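Local coordinates for N-acetylmuramoyl-L-alanine amidase (Mycobacteroides abscessus, PDB 7AGL), which probably hydrolyses, as a zinc-dependent amidase, the amide bond between N-acetylmuramic acid and L-alanine in peptidoglycan, at residues Q27-R32 with C86-A91; N57-I62 with V103-D108; Q64-L69 with Q209-Y214; A168-N171 with P176-L179. One frame throughout, in Å; residues are numbered along the deposited sequence. Where two conformers were deposited one is given.

Contact 1. Residues Q27-R32 with C86-A91; sequences QVPDGR and CIDKRA
Val28 sits against the carboxylate of Asp88, and this is the tight part of the contact. The carboxylate lies across the valine: OD1 of Asp88 is 3.6 Å from CG1 of Val28, and OD2 of Asp88 is equally close to CB of Val28. The two side chains meet at a slant. Valine offers only hydrocarbon, so this is van der Waals contact with the carboxylate. With chi1 at 61°, Asp88 holds CG between its own N and C, and this brings the carboxylate against Val28. Val28 also reaches Ile87 through CG2, which is 4.0 Å from CG1 of Ile87. Beyond the valine, Ile87 goes on to touch Ala168.

The outer side is looser. Pro29 is exposed, and its CD only skirts OD2 of Asp88 at 4.1 Å. After the strand the chain turns away: the backbone N of Arg32 bonds to OD1 of Asp30 at 2.8 Å, from above the carboxylate plane, which makes an Asx turn. Arg32 then bonds to the carbonyl of Pro124 and to Asn171.

Cys86, at the N-cap of helix 87-96, forms a disulfide with Cys38. Strand 27-29 pairs antiparallel with strand 35-37, so this is a beta hairpin laid on the first turn of a helix and tied to it by a disulfide.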
# COMPACT_ATOMS: atom_id res chain seq x y z
N GLN A 27 17.18 6.92 11.81
CA GLN A 27 17.45 6.44 10.46
C GLN A 27 17.55 4.92 10.46
O GLN A 27 18.19 4.33 11.33
CB GLN A 27 18.75 7.04 9.93
CG GLN A 27 18.67 8.52 9.60
CD GLN A 27 17.78 8.80 8.40
OE1 GLN A 27 17.97 8.24 7.33
NE2 GLN A 27 16.80 9.67 8.59
N VAL A 28 16.92 4.30 9.47
CA VAL A 28 16.93 2.84 9.35
C VAL A 28 17.50 2.47 7.99
O VAL A 28 17.37 3.25 7.03
CB VAL A 28 15.54 2.24 9.57
CG1 VAL A 28 14.98 2.66 10.94
CG2 VAL A 28 14.58 2.61 8.43
N PRO A 29 18.11 1.30 7.84
CA PRO A 29 18.65 0.92 6.53
C PRO A 29 17.53 0.73 5.51
O PRO A 29 16.47 0.19 5.82
CB PRO A 29 19.39 -0.39 6.82
CG PRO A 29 19.63 -0.38 8.33
CD PRO A 29 18.39 0.30 8.87
N ASP A 30 17.77 1.19 4.28
CA ASP A 30 16.70 1.26 3.29
C ASP A 30 16.73 0.12 2.26
O ASP A 30 15.93 0.12 1.33
CB ASP A 30 16.71 2.62 2.58
CG ASP A 30 17.88 2.83 1.63
OD1 ASP A 30 18.70 1.91 1.36
OD2 ASP A 30 17.99 3.97 1.13
N GLY A 31 17.63 -0.85 2.41
CA GLY A 31 17.71 -1.97 1.49
C GLY A 31 18.42 -1.68 0.19
O GLY A 31 18.54 -2.58 -0.66
N ARG A 32 18.92 -0.47 -0.01
CA ARG A 32 19.57 -0.11 -1.26
C ARG A 32 20.71 0.86 -0.98
O ARG A 32 20.86 1.90 -1.63
CB ARG A 32 18.54 0.47 -2.23
CG ARG A 32 18.89 0.21 -3.67
CD ARG A 32 17.92 0.91 -4.60
NE ARG A 32 16.60 0.27 -4.68
CZ ARG A 32 16.24 -0.55 -5.67
NH1 ARG A 32 17.12 -0.86 -6.61
NH2 ARG A 32 15.01 -1.06 -5.71
N CYS A 86 8.34 0.78 12.56
CA CYS A 86 9.15 1.45 11.55
C CYS A 86 9.04 0.74 10.20
O CYS A 86 8.68 -0.43 10.11
CB CYS A 86 10.62 1.47 11.97
SG CYS A 86 11.00 2.45 13.46
N ILE A 87 9.40 1.45 9.12
CA ILE A 87 9.23 0.87 7.79
C ILE A 87 10.09 -0.38 7.60
O ILE A 87 9.67 -1.31 6.89
CB ILE A 87 9.52 1.90 6.67
CG1 ILE A 87 10.91 2.51 6.80
CG2 ILE A 87 8.43 2.96 6.64
CD1 ILE A 87 11.23 3.56 5.75
N ASP A 88 11.29 -0.43 8.19
CA ASP A 88 12.08 -1.65 8.01
C ASP A 88 11.48 -2.80 8.81
O ASP A 88 11.38 -3.93 8.31
CB ASP A 88 13.57 -1.42 8.37
CG ASP A 88 13.82 -0.98 9.81
OD1 ASP A 88 12.95 -0.33 10.44
OD2 ASP A 88 14.95 -1.27 10.33
N LYS A 89 11.02 -2.52 10.04
CA LYS A 89 10.34 -3.53 10.84
C LYS A 89 9.07 -4.05 10.15
O LYS A 89 8.75 -5.25 10.25
CB LYS A 89 10.00 -2.94 12.21
CG LYS A 89 9.38 -3.92 13.15
CD LYS A 89 10.37 -5.02 13.43
CE LYS A 89 9.85 -5.97 14.45
NZ LYS A 89 10.84 -7.04 14.75
N ARG A 90 8.33 -3.18 9.48
CA ARG A 90 7.14 -3.65 8.78
C ARG A 90 7.50 -4.66 7.70
O ARG A 90 6.80 -5.66 7.51
CB ARG A 90 6.39 -2.47 8.17
CG ARG A 90 5.69 -1.63 9.23
CD ARG A 90 4.92 -0.48 8.58
NE ARG A 90 4.43 0.42 9.62
CZ ARG A 90 3.25 1.05 9.61
NH1 ARG A 90 2.39 0.91 8.61
NH2 ARG A 90 2.94 1.83 10.65
N ALA A 91 8.56 -4.40 6.94
CA ALA A 91 8.99 -5.38 5.94
C ALA A 91 9.43 -6.68 6.61
O ALA A 91 9.16 -7.77 6.08
CB ALA A 91 10.12 -4.80 5.08

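Contact 2. Residues N57-I62 with V103-D108; sequences NTVLLI and VSIHAD. With ZN (zinc ion), chain B.
Ile105 packs on Val59 and Ile62, while the next residue, His106, carries a flat ring. Its ND1 binds the zinc ion at 2.2 Å. The hydroxyl OG of Ser104 lies in the ring plane, at the edge. Ser104 OG is in turn hydrogen-bonded to Asp13. The ring of His16 meets that of His106 with their planes turned by about 75°, and Leu179 of the neighbouring strand also touches the imidazole.

Two waters, each 2.2 Å from the zinc, join His106, His16 and Glu51 to give five ligands. Water 1 donates to the carbonyl O of Ala107 at 2.8 Å. The backbone N of Ala107 bonds to Glu51, so the strand end steadies both a protein ligand and a water.

The contact with helix 51-68 is purely apolar and buried. CG2 of Val59 passes alongside Ile105 in the opposing direction, 3.8 Å from its CG1. Ile62 instead comes tip to tip: its CD1 lies 4.0 Å from CG1 and 4.1 Å from CD1 of Ile105. Ile62 is extended beyond CG1 (chi2 167°), which lets its CD1 reach Ile105. Leu12 of strand 9-14 packs on Val59 and Ile62 as well.

Helix 51-68 begins with Glu51, so this packing joins two elements that each bring a zinc ligand, consistent with a metal site that could hold and polarise a water for amide hydrolysis.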
# COMPACT_ATOMS: atom_id res chain seq x y z
N ASN A 57 -8.53 1.99 7.81
CA ASN A 57 -9.89 1.54 7.57
C ASN A 57 -10.01 0.78 6.26
O ASN A 57 -10.76 -0.19 6.18
CB ASN A 57 -10.83 2.74 7.63
CG ASN A 57 -11.16 3.10 9.08
OD1 ASN A 57 -10.74 4.12 9.59
ND2 ASN A 57 -11.90 2.22 9.75
N THR A 58 -9.28 1.20 5.22
CA THR A 58 -9.35 0.45 3.98
C THR A 58 -8.75 -0.94 4.13
O THR A 58 -9.30 -1.92 3.62
CB THR A 58 -8.68 1.23 2.86
OG1 THR A 58 -9.34 2.50 2.76
CG2 THR A 58 -8.83 0.48 1.52
N VAL A 59 -7.62 -1.05 4.85
CA VAL A 59 -7.01 -2.36 5.08
C VAL A 59 -7.96 -3.26 5.87
O VAL A 59 -8.06 -4.46 5.59
CB VAL A 59 -5.64 -2.22 5.76
CG1 VAL A 59 -5.21 -3.54 6.41
CG2 VAL A 59 -4.61 -1.75 4.70
N LEU A 60 -8.68 -2.72 6.86
CA LEU A 60 -9.62 -3.56 7.60
C LEU A 60 -10.66 -4.17 6.67
O LEU A 60 -11.05 -5.33 6.83
CB LEU A 60 -10.31 -2.77 8.72
CG LEU A 60 -9.41 -2.25 9.84
CD1 LEU A 60 -10.27 -1.57 10.89
CD2 LEU A 60 -8.62 -3.38 10.45
N LEU A 61 -11.12 -3.40 5.68
CA LEU A 61 -12.11 -3.91 4.74
C LEU A 61 -11.50 -4.94 3.81
O LEU A 61 -12.13 -5.96 3.50
CB LEU A 61 -12.72 -2.75 3.95
CG LEU A 61 -13.48 -1.72 4.78
CD1 LEU A 61 -13.85 -0.54 3.89
CD2 LEU A 61 -14.74 -2.33 5.42
N ILE A 62 -10.27 -4.70 3.34
CA ILE A 62 -9.56 -5.69 2.53
C ILE A 62 -9.42 -7.00 3.31
O ILE A 62 -9.70 -8.09 2.78
CB ILE A 62 -8.18 -5.17 2.09
CG1 ILE A 62 -8.34 -3.96 1.16
CG2 ILE A 62 -7.41 -6.26 1.38
CD1 ILE A 62 -7.04 -3.21 0.94
N VAL A 103 0.52 -6.45 0.24
CA VAL A 103 -0.01 -5.20 -0.32
C VAL A 103 0.09 -4.11 0.73
O VAL A 103 -0.50 -4.23 1.81
CB VAL A 103 -1.45 -5.33 -0.81
CG1 VAL A 103 -1.95 -3.96 -1.25
CG2 VAL A 103 -1.53 -6.35 -1.94
N SER A 104 0.80 -3.04 0.40
CA SER A 104 0.88 -1.86 1.24
C SER A 104 -0.09 -0.82 0.69
O SER A 104 -0.16 -0.62 -0.53
CB SER A 104 2.32 -1.32 1.25
OG SER A 104 2.46 -0.14 2.03
N ILE A 105 -0.86 -0.19 1.58
CA ILE A 105 -1.93 0.74 1.20
C ILE A 105 -1.56 2.14 1.69
O ILE A 105 -1.31 2.34 2.89
CB ILE A 105 -3.29 0.30 1.75
CG1 ILE A 105 -3.73 -1.03 1.11
CG2 ILE A 105 -4.34 1.41 1.54
CD1 ILE A 105 -3.92 -0.97 -0.41
N HIS A 106 -1.55 3.09 0.76
CA HIS A 106 -1.20 4.48 1.03
C HIS A 106 -2.18 5.39 0.29
O HIS A 106 -2.97 4.95 -0.54
CB HIS A 106 0.25 4.77 0.58
CG HIS A 106 1.30 4.23 1.52
ND1 HIS A 106 2.07 5.05 2.31
CD2 HIS A 106 1.71 2.97 1.79
CE1 HIS A 106 2.90 4.33 3.04
NE2 HIS A 106 2.72 3.06 2.72
N ALA A 107 -2.16 6.67 0.65
CA ALA A 107 -2.77 7.72 -0.16
C ALA A 107 -1.81 8.91 -0.21
O ALA A 107 -1.01 9.13 0.70
CB ALA A 107 -4.14 8.15 0.38
N ASP A 108 -1.91 9.67 -1.30
CA ASP A 108 -0.84 10.55 -1.72
C ASP A 108 -1.20 12.01 -1.45
O ASP A 108 -2.36 12.35 -1.21
CB ASP A 108 -0.56 10.33 -3.22
CG ASP A 108 0.80 10.84 -3.68
OD1 ASP A 108 1.72 11.09 -2.84
OD2 ASP A 108 0.93 10.99 -4.92
ZN ZN B . 1.87 7.21 2.59
O HOH W 1 1.60 8.19 0.67
O HOH W 2 4.03 7.67 2.21

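Contact 3. Residues Q64-L69 with Q209-Y214; sequences QQLTQL and QGIVAY
Leu66 of helix 51-68 and Leu69, just past its end, face Ile211 and Val212 of helix 197-215, and all contact between 64-69 and 209-214 is apolar. Leu66 and Ile211 cross at about a right angle. They touch with both branches: CD1 of Leu66 is 4.0 Å from CD1 of Ile211, and CD2 of Leu66 is 4.2 Å from CG2 of Ile211. The base of Leu66 does not aim at the other helix, but its extended end (chi2 171°) brings the methyls across. Three residues after Leu66, Leu69 meets Val212, the neighbour of Ile211, also nearly at a right angle, through CD1 of Leu69 and CG2 of Val212 at 3.7 Å. The first pair is buried. The second lies nearer the surface, where Leu69 is exposed.

The backbone of Leu69 is still held to the helix end: its N bonds to the O of Gln65 at 3.2 Å. No hydrogen bond runs between the two segments.

Neighbouring packing extends the patch. Leu66 also rests on Thr73 of strand 72-75, and Ile211 on Met141 of helix 132-147. Further along helix 197-215, the ring of Tyr214 stacks with Phe137 of helix 132-147.

Helices 51-68 and 197-215 thus pack side by side over one face of the central sheet. This is layer packing of the alpha/beta kind, as expected for a zinc-dependent amidase domain.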
# COMPACT_ATOMS: atom_id res chain seq x y z
N GLN A 64 -11.14 -8.24 5.82
CA GLN A 64 -12.41 -8.93 6.00
C GLN A 64 -12.82 -9.68 4.73
O GLN A 64 -13.29 -10.82 4.80
CB GLN A 64 -13.47 -7.91 6.41
CG GLN A 64 -14.81 -8.50 6.83
CD GLN A 64 -15.86 -7.43 7.04
OE1 GLN A 64 -15.66 -6.26 6.67
NE2 GLN A 64 -17.00 -7.81 7.62
N GLN A 65 -12.66 -9.04 3.57
CA GLN A 65 -13.04 -9.69 2.31
C GLN A 65 -12.14 -10.89 2.02
O GLN A 65 -12.62 -11.94 1.59
CB GLN A 65 -12.98 -8.67 1.17
CG GLN A 65 -13.94 -7.50 1.33
CD GLN A 65 -13.73 -6.42 0.27
OE1 GLN A 65 -13.35 -6.71 -0.86
NE2 GLN A 65 -13.99 -5.18 0.64
N LEU A 66 -10.83 -10.75 2.26
CA LEU A 66 -9.91 -11.86 2.01
C LEU A 66 -10.21 -13.03 2.94
O LEU A 66 -10.20 -14.19 2.51
CB LEU A 66 -8.46 -11.41 2.19
CG LEU A 66 -7.92 -10.48 1.10
CD1 LEU A 66 -6.54 -9.96 1.52
CD2 LEU A 66 -7.86 -11.22 -0.24
N THR A 67 -10.50 -12.75 4.21
CA THR A 67 -10.84 -13.84 5.13
C THR A 67 -12.07 -14.59 4.65
O THR A 67 -12.13 -15.83 4.71
CB THR A 67 -11.05 -13.29 6.55
OG1 THR A 67 -9.82 -12.76 7.06
CG2 THR A 67 -11.56 -14.38 7.47
N GLN A 68 -13.07 -13.87 4.14
CA GLN A 68 -14.26 -14.54 3.63
C GLN A 68 -13.94 -15.43 2.44
O GLN A 68 -14.65 -16.41 2.18
CB GLN A 68 -15.32 -13.49 3.26
CG GLN A 68 -16.65 -14.08 2.85
CD GLN A 68 -17.71 -13.02 2.61
OE1 GLN A 68 -17.49 -11.84 2.88
NE2 GLN A 68 -18.87 -13.44 2.10
N LEU A 69 -12.86 -15.13 1.71
CA LEU A 69 -12.44 -15.98 0.60
C LEU A 69 -11.55 -17.13 1.05
O LEU A 69 -11.06 -17.89 0.20
CB LEU A 69 -11.69 -15.15 -0.45
CG LEU A 69 -12.50 -14.10 -1.18
CD1 LEU A 69 -11.58 -13.26 -2.04
CD2 LEU A 69 -13.56 -14.75 -2.05
N GLN A 209 -9.78 -7.69 -5.82
CA GLN A 209 -9.81 -8.25 -7.17
C GLN A 209 -8.40 -8.38 -7.74
O GLN A 209 -8.07 -9.38 -8.39
CB GLN A 209 -10.69 -7.40 -8.08
CG GLN A 209 -12.16 -7.65 -7.85
CD GLN A 209 -13.07 -6.61 -8.49
OE1 GLN A 209 -12.61 -5.60 -9.01
NE2 GLN A 209 -14.37 -6.87 -8.45
N GLY A 210 -7.54 -7.40 -7.47
CA GLY A 210 -6.15 -7.50 -7.92
C GLY A 210 -5.39 -8.62 -7.24
O GLY A 210 -4.62 -9.34 -7.88
N ILE A 211 -5.58 -8.77 -5.93
CA ILE A 211 -4.94 -9.87 -5.21
C ILE A 211 -5.42 -11.21 -5.76
O ILE A 211 -4.62 -12.11 -6.05
CB ILE A 211 -5.20 -9.74 -3.70
CG1 ILE A 211 -4.57 -8.46 -3.14
CG2 ILE A 211 -4.71 -10.97 -2.96
CD1 ILE A 211 -4.99 -8.16 -1.71
N VAL A 212 -6.74 -11.35 -5.92
CA VAL A 212 -7.30 -12.60 -6.43
C VAL A 212 -6.78 -12.90 -7.84
O VAL A 212 -6.42 -14.04 -8.16
CB VAL A 212 -8.84 -12.55 -6.40
CG1 VAL A 212 -9.43 -13.69 -7.20
CG2 VAL A 212 -9.34 -12.57 -4.96
N ALA A 213 -6.75 -11.88 -8.70
CA ALA A 213 -6.26 -12.09 -10.06
C ALA A 213 -4.80 -12.53 -10.05
O ALA A 213 -4.41 -13.45 -10.78
CB ALA A 213 -6.43 -10.81 -10.89
N TYR A 214 -4.00 -11.93 -9.17
CA TYR A 214 -2.58 -12.29 -9.13
C TYR A 214 -2.38 -13.71 -8.61
O TYR A 214 -1.63 -14.50 -9.20
CB TYR A 214 -1.81 -11.28 -8.28
CG TYR A 214 -0.36 -11.66 -8.14
CD1 TYR A 214 0.51 -11.56 -9.23
CD2 TYR A 214 0.14 -12.14 -6.94
CE1 TYR A 214 1.84 -11.92 -9.12
CE2 TYR A 214 1.48 -12.50 -6.81
CZ TYR A 214 2.32 -12.39 -7.90
OH TYR A 214 3.66 -12.75 -7.79

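Contact 4. Residues A168-N171 with P176-L179; sequences AGLN and PKVL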
# COMPACT_ATOMS: atom_id res chain seq x y z
N ALA A 168 12.08 1.89 1.10
CA ALA A 168 12.60 0.78 1.89
C ALA A 168 11.60 -0.37 1.98
O ALA A 168 11.99 -1.55 1.93
CB ALA A 168 12.96 1.27 3.30
N GLY A 169 10.30 -0.07 2.08
CA GLY A 169 9.34 -1.15 2.20
C GLY A 169 9.29 -2.03 0.96
O GLY A 169 8.93 -3.21 1.05
N LEU A 170 9.64 -1.48 -0.19
CA LEU A 170 9.72 -2.28 -1.41
C LEU A 170 11.08 -2.94 -1.55
O LEU A 170 11.16 -4.11 -1.95
CB LEU A 170 9.43 -1.40 -2.63
CG LEU A 170 8.04 -0.74 -2.59
CD1 LEU A 170 7.80 0.01 -3.90
CD2 LEU A 170 6.94 -1.75 -2.34
N ASN A 171 12.15 -2.19 -1.26
CA ASN A 171 13.50 -2.72 -1.38
C ASN A 171 13.72 -3.95 -0.51
O ASN A 171 14.51 -4.84 -0.87
CB ASN A 171 14.52 -1.64 -1.00
CG ASN A 171 14.44 -0.43 -1.89
OD1 ASN A 171 13.94 -0.50 -3.01
ND2 ASN A 171 14.97 0.70 -1.41
N PRO A 176 6.44 -11.32 -3.28
CA PRO A 176 5.83 -10.34 -4.19
C PRO A 176 5.05 -9.29 -3.42
O PRO A 176 4.24 -9.60 -2.53
CB PRO A 176 4.92 -11.20 -5.07
CG PRO A 176 5.52 -12.57 -5.02
CD PRO A 176 6.01 -12.70 -3.60
N LYS A 177 5.32 -8.03 -3.74
CA LYS A 177 4.77 -6.93 -2.96
C LYS A 177 4.52 -5.74 -3.86
O LYS A 177 5.30 -5.46 -4.77
CB LYS A 177 5.72 -6.54 -1.81
CG LYS A 177 5.20 -5.35 -0.98
CD LYS A 177 6.15 -5.00 0.16
CE LYS A 177 5.58 -3.85 0.98
NZ LYS A 177 6.41 -3.62 2.23
N VAL A 178 3.41 -5.03 -3.61
CA VAL A 178 3.16 -3.75 -4.26
C VAL A 178 2.72 -2.76 -3.19
O VAL A 178 2.20 -3.15 -2.13
CB VAL A 178 2.10 -3.86 -5.40
CG1 VAL A 178 2.62 -4.75 -6.52
CG2 VAL A 178 0.76 -4.37 -4.85
N LEU A 179 2.96 -1.48 -3.46
CA LEU A 179 2.50 -0.39 -2.61
C LEU A 179 1.53 0.40 -3.46
O LEU A 179 1.95 1.04 -4.44
CB LEU A 179 3.66 0.48 -2.11
CG LEU A 179 3.34 1.58 -1.08
CD1 LEU A 179 4.64 2.05 -0.41
CD2 LEU A 179 2.58 2.79 -1.65
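Lys177 sends its side chain to the carbonyl of Gly169, and this is the polar bond of the contact. NZ of Lys177 donates to O of Gly169 at 2.8 Å. The donor stands above the carbonyl plane, 48° out of it, with a C=O...N angle of 115°, so it is not aimed along a lone pair. The lysine is fully stretched, with CG anti to the backbone N (chi1 178°) and every later torsion extended too. That full length carries the ammonium group from the strand to the helix. There it also forms a salt bridge with Glu94, its strongest partner. Lys177 is buried, and Glu94 and the Gly169 oxygen probably balance its charge.

Strand 177-184 belongs to the central mixed sheet, between strands 101-108 and 118-122. The short helix 168-171 covers one face of it, and only a few residues link the two. Val178 points to the other face, onto Phe137 and Ala138 of helix 132-147.

The apolar part rests on Leu170. Its CD2 lies 4.0 Å from CB of Leu179, and the two leucines cross at about a right angle. The same methyl is 4.2 Å from CE of Lys177, so it lies along the aliphatic stem of the lysine. Leu179 also touches Ser104 of the next strand. The side chain of Leu179 comes to about 6 Å from the zinc ion.

From the N terminus, contact 1 opens at 27-32 and closes at 86-91, tying the hairpin to helix 87-96. Contact 2 opens inside that loop, at 57-62, and closes beyond it at 103-108, so the two cross. Contact 3 opens at 64-69 and closes last, at 209-214, crossing both. Contact 4 is a short loop, 168-171 to 176-179, nested within contact 3. Contacts 2 and 3 share helix 51-68, and Val103 meets Ile211. Contacts 2 and 4 join through neighbouring strands 101-108 and 177-184. Asn171 links contact 4 back to Asp30 and Arg32 of contact 1. Contacts 1 and 3 lie on opposite sides of the chain's centre.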